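Local coordinates for luciferase-like monooxygenase (Streptomyces bottropensis, PDB 4US5), which probably acts as a flavin-utilising monooxygenase of the bacterial luciferase family, incorporating or reducing molecular oxygen, at residues B[83-87]-B[88-92]; B[142-145]-B[146-150]. All blocks are in the same frame, centred on the assembly; numbering follows the deposited sequence.

Interaction 1. Residues B[83-87]-B[88-92]; sequences SLYSP and LKVAE
Tyr85 meets Val90 at the start of helix 87-100. Its CB lies 3.7 Å from Val90 CG2. The ring then leads away from the helix. CG stands anti to the carbonyl carbon (chi1 -54°), and Leu84 CB covers the centre of one ring face. The hydroxyl OH is bound to Glu47 and also to Lys89 of the second subunit.

Ser86 is the N-cap. Its OG, anti to the backbone N (chi1 163°), turns over the first turn of the helix. There it accepts two weak bonds, from Leu88 N at 3.2 Å and from Lys89 N at 3.4 Å. The bond from Lys89 is nearly straight and that from Leu88 is bent. OG is also hydrogen-bonded to Ala122 O of the second subunit. The carbonyl of Ser86 opens the helical ladder: Val90 N reaches Ser86 O at 3.1 Å.

Pro87 is the first helical residue, where its lack of an N-H costs no helical bond. Its O accepts from Ala91 N at 3.0 Å, and Ala91 CB also packs against that oxygen. Lys89 sends its NZ to Glu60 of the second subunit, in a salt bridge.

One serine hydroxyl thus serves both the amides of the helix start and the dimer interface. The partial positive charge of the helix start would probably polarise it and make it a better donor to Ala122 O of the second subunit.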
loop_
_atom_site.group_PDB
_atom_site.type_symbol
_atom_site.label_atom_id
_atom_site.label_comp_id
_atom_site.label_asym_id
_atom_site.label_seq_id
_atom_site.Cartn_x
_atom_site.Cartn_y
_atom_site.Cartn_z
ATOM N N SER B 83 7.713 -6.344 13.235
ATOM C CA SER B 83 7.423 -7.536 14.028
ATOM C C SER B 83 6.099 -8.148 13.684
ATOM O O SER B 83 5.850 -9.283 14.038
ATOM C CB SER B 83 7.427 -7.232 15.515
ATOM O OG SER B 83 8.710 -6.830 15.939
ATOM N N LEU B 84 5.229 -7.378 13.010
ATOM C CA LEU B 84 3.898 -7.843 12.689
ATOM C C LEU B 84 3.803 -8.540 11.345
ATOM O O LEU B 84 2.761 -9.092 11.028
ATOM C CB LEU B 84 2.903 -6.657 12.670
ATOM C CG LEU B 84 2.783 -5.806 13.898
ATOM C CD1 LEU B 84 1.812 -4.647 13.604
ATOM C CD2 LEU B 84 2.297 -6.632 15.076
ATOM N N TYR B 85 4.853 -8.442 10.528
ATOM C CA TYR B 85 4.781 -8.816 9.145
ATOM C C TYR B 85 5.894 -9.758 8.715
ATOM O O TYR B 85 6.967 -9.734 9.261
ATOM C CB TYR B 85 4.873 -7.555 8.278
ATOM C CG TYR B 85 3.848 -6.505 8.650
ATOM C CD1 TYR B 85 2.487 -6.771 8.519
ATOM C CD2 TYR B 85 4.228 -5.314 9.223
ATOM C CE1 TYR B 85 1.545 -5.859 8.912
ATOM C CE2 TYR B 85 3.293 -4.352 9.570
ATOM C CZ TYR B 85 1.946 -4.634 9.412
ATOM O OH TYR B 85 1.029 -3.673 9.731
ATOM N N SER B 86 5.632 -10.513 7.657
ATOM C CA SER B 86 6.701 -11.209 6.944
ATOM C C SER B 86 7.679 -10.195 6.390
ATOM O O SER B 86 7.273 -9.281 5.706
ATOM C CB SER B 86 6.101 -12.013 5.791
ATOM O OG SER B 86 7.097 -12.385 4.870
ATOM N N PRO B 87 8.996 -10.375 6.652
ATOM C CA PRO B 87 9.960 -9.495 6.020
ATOM C C PRO B 87 9.948 -9.529 4.488
ATOM O O PRO B 87 10.251 -8.533 3.867
ATOM C CB PRO B 87 11.300 -9.974 6.587
ATOM C CG PRO B 87 10.932 -10.558 7.915
ATOM C CD PRO B 87 9.630 -11.241 7.673
ATOM N N LEU B 88 9.543 -10.646 3.881
ATOM C CA LEU B 88 9.442 -10.708 2.443
ATOM C C LEU B 88 8.304 -9.818 1.931
ATOM O O LEU B 88 8.448 -9.120 0.947
ATOM C CB LEU B 88 9.207 -12.128 1.974
ATOM C CG LEU B 88 8.947 -12.289 0.478
ATOM C CD1 LEU B 88 10.078 -11.714 -0.364
ATOM C CD2 LEU B 88 8.719 -13.748 0.169
ATOM N N LYS B 89 7.174 -9.891 2.598
ATOM C CA LYS B 89 6.045 -9.017 2.251
ATOM C C LYS B 89 6.441 -7.570 2.320
ATOM O O LYS B 89 6.174 -6.800 1.405
ATOM C CB LYS B 89 4.863 -9.294 3.162
ATOM C CG LYS B 89 3.681 -8.336 2.983
ATOM C CD LYS B 89 3.189 -8.258 1.555
ATOM C CE LYS B 89 1.926 -7.394 1.476
ATOM N NZ LYS B 89 1.383 -7.312 0.090
ATOM N N VAL B 90 7.059 -7.157 3.407
ATOM C CA VAL B 90 7.512 -5.782 3.512
ATOM C C VAL B 90 8.474 -5.393 2.375
ATOM O O VAL B 90 8.375 -4.302 1.801
ATOM C CB VAL B 90 8.127 -5.509 4.900
ATOM C CG1 VAL B 90 8.706 -4.094 4.995
ATOM C CG2 VAL B 90 7.072 -5.694 5.978
ATOM N N ALA B 91 9.430 -6.271 2.088
ATOM C CA ALA B 91 10.370 -6.047 1.004
ATOM C C ALA B 91 9.656 -5.860 -0.332
ATOM O O ALA B 91 9.976 -4.952 -1.082
ATOM C CB ALA B 91 11.369 -7.205 0.927
ATOM N N GLU B 92 8.691 -6.713 -0.613
ATOM C CA GLU B 92 7.911 -6.612 -1.848
ATOM C C GLU B 92 7.145 -5.281 -1.940
ATOM O O GLU B 92 7.134 -4.625 -2.966
ATOM C CB GLU B 92 6.896 -7.721 -1.942
ATOM C CG GLU B 92 7.468 -9.080 -2.224
ATOM C CD GLU B 92 6.405 -10.145 -2.281
ATOM O OE1 GLU B 92 5.355 -9.985 -1.590
ATOM O OE2 GLU B 92 6.668 -11.203 -2.951
#

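Interaction 2. Residues B[142-145]-B[146-150]; sequences EQLR and AYLDP
Leu144 and Leu148 lie side by side, one turn apart, and point the same way. Their CD1 atoms are 3.9 Å apart. The two branches get there by different torsions. Leu144 CG is anti to the backbone N (chi1 174°), whereas Leu148 CG is anti to its carbonyl carbon (chi1 -68°). The second choice also brings Leu148 CG to 3.4 Å from Leu144 O, the same oxygen that accepts from Leu148 N at 3.0 Å.

Tyr147 likewise folds back along the helix. Its CD2 comes to 3.2 Å from Gln143 O, which lies obliquely to the ring. That oxygen accepts from Tyr147 N at 2.9 Å. Ala146 N bonds to Glu142 O at 3.0 Å, and the methyl of Ala146 packs beside the carbonyls of Glu142 and Gln143.

A bend at chi3 (-127°) sets the guanidinium group of Arg145, whose NH2 binds Leu184 O. Its NH1 makes a long salt bridge to Glu142 OE2, at 3.7 Å. Asp149 OD1 accepts from the N-H of Asp151.

Regular i to i+4 bonds therefore hold the backbone of helix 134-147 near its C-terminal end. Leu144 is buried against strands 105-110 and 167-172. The long Glu142–Arg145 pair probably adds little, and Leu184 O is the guanidinium's stronger partner.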
loop_
_atom_site.group_PDB
_atom_site.type_symbol
_atom_site.label_atom_id
_atom_site.label_comp_id
_atom_site.label_asym_id
_atom_site.label_seq_id
_atom_site.Cartn_x
_atom_site.Cartn_y
_atom_site.Cartn_z
ATOM N N GLU B 142 17.428 -8.168 9.646
ATOM C CA GLU B 142 18.444 -8.842 8.824
ATOM C C GLU B 142 17.815 -9.582 7.661
ATOM O O GLU B 142 18.332 -9.574 6.555
ATOM C CB GLU B 142 19.232 -9.912 9.641
ATOM C CG GLU B 142 20.732 -9.884 9.332
ATOM C CD GLU B 142 21.435 -8.820 10.121
ATOM O OE1 GLU B 142 21.897 -9.129 11.256
ATOM O OE2 GLU B 142 21.531 -7.685 9.592
ATOM N N GLN B 143 16.721 -10.279 7.932
ATOM C CA GLN B 143 15.998 -10.976 6.874
ATOM C C GLN B 143 15.515 -9.994 5.801
ATOM O O GLN B 143 15.597 -10.261 4.609
ATOM C CB GLN B 143 14.772 -11.662 7.427
ATOM C CG GLN B 143 14.965 -12.943 8.186
ATOM C CD GLN B 143 13.611 -13.565 8.477
ATOM O OE1 GLN B 143 12.926 -13.156 9.412
ATOM N NE2 GLN B 143 13.181 -14.494 7.626
ATOM N N LEU B 144 14.984 -8.864 6.243
ATOM C CA LEU B 144 14.504 -7.819 5.318
ATOM C C LEU B 144 15.649 -7.344 4.447
ATOM O O LEU B 144 15.510 -7.213 3.251
ATOM C CB LEU B 144 13.906 -6.666 6.120
ATOM C CG LEU B 144 13.479 -5.425 5.359
ATOM C CD1 LEU B 144 12.508 -5.778 4.240
ATOM C CD2 LEU B 144 12.844 -4.454 6.346
ATOM N N ARG B 145 16.781 -7.024 5.071
ATOM C CA ARG B 145 17.956 -6.537 4.328
ATOM C C ARG B 145 18.397 -7.576 3.290
ATOM O O ARG B 145 18.716 -7.217 2.164
ATOM C CB ARG B 145 19.068 -6.164 5.340
ATOM C CG ARG B 145 20.272 -5.387 4.879
ATOM C CD ARG B 145 21.218 -5.255 6.082
ATOM N NE ARG B 145 21.618 -3.888 6.349
ATOM C CZ ARG B 145 22.317 -3.516 7.424
ATOM N NH1 ARG B 145 22.676 -4.402 8.335
ATOM N NH2 ARG B 145 22.662 -2.248 7.573
ATOM N N ALA B 146 18.322 -8.858 3.636
ATOM C CA ALA B 146 18.666 -9.932 2.722
ATOM C C ALA B 146 17.677 -10.021 1.565
ATOM O O ALA B 146 18.061 -10.206 0.418
ATOM C CB ALA B 146 18.730 -11.270 3.458
ATOM N N TYR B 147 16.387 -9.854 1.848
ATOM C CA TYR B 147 15.409 -9.874 0.757
ATOM C C TYR B 147 15.591 -8.695 -0.179
ATOM O O TYR B 147 15.340 -8.798 -1.376
ATOM C CB TYR B 147 13.991 -9.901 1.299
ATOM C CG TYR B 147 13.561 -11.235 1.870
ATOM C CD1 TYR B 147 13.703 -12.405 1.144
ATOM C CD2 TYR B 147 12.953 -11.301 3.096
ATOM C CE1 TYR B 147 13.248 -13.606 1.642
ATOM C CE2 TYR B 147 12.516 -12.489 3.617
ATOM C CZ TYR B 147 12.678 -13.638 2.893
ATOM O OH TYR B 147 12.230 -14.790 3.399
ATOM N N LEU B 148 16.048 -7.581 0.346
ATOM C CA LEU B 148 16.315 -6.402 -0.462
ATOM C C LEU B 148 17.651 -6.480 -1.236
ATOM O O LEU B 148 17.965 -5.594 -2.003
ATOM C CB LEU B 148 16.276 -5.125 0.404
ATOM C CG LEU B 148 14.871 -4.791 0.937
ATOM C CD1 LEU B 148 14.946 -3.695 1.980
ATOM C CD2 LEU B 148 13.959 -4.361 -0.218
ATOM N N ASP B 149 18.432 -7.526 -0.998
ATOM C CA ASP B 149 19.703 -7.741 -1.747
ATOM C C ASP B 149 19.485 -8.823 -2.773
ATOM O O ASP B 149 19.365 -10.010 -2.426
ATOM C CB ASP B 149 20.820 -8.160 -0.768
ATOM C CG ASP B 149 22.140 -8.491 -1.470
ATOM O OD1 ASP B 149 22.253 -8.292 -2.703
ATOM O OD2 ASP B 149 23.061 -8.943 -0.774
ATOM N N PRO B 150 19.396 -8.440 -4.059
ATOM C CA PRO B 150 19.066 -9.443 -5.081
ATOM C C PRO B 150 20.187 -10.486 -5.343
ATOM O O PRO B 150 19.956 -11.473 -6.055
ATOM C CB PRO B 150 18.800 -8.598 -6.323
ATOM C CG PRO B 150 19.614 -7.378 -6.138
ATOM C CD PRO B 150 19.692 -7.123 -4.647
#

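After strand 74-81 the chain runs through a short loop and enters helix 87-100, where interaction 1 closes the turn at the helix start. It then passes through strand 105-110 and helix 117-124 before reaching interaction 2, near the end of helix 134-147. The two contacts are in series, neither nested nor crossed, yet their centres are only about 10 Å apart. They touch directly: Tyr147 CE2 lies 3.5 Å from Leu88 N, and Leu144 CD1 lies 3.6 Å from Pro87 O. Together they pack the end of one outer helix onto the start of another in the TIM-barrel fold, beside the second subunit.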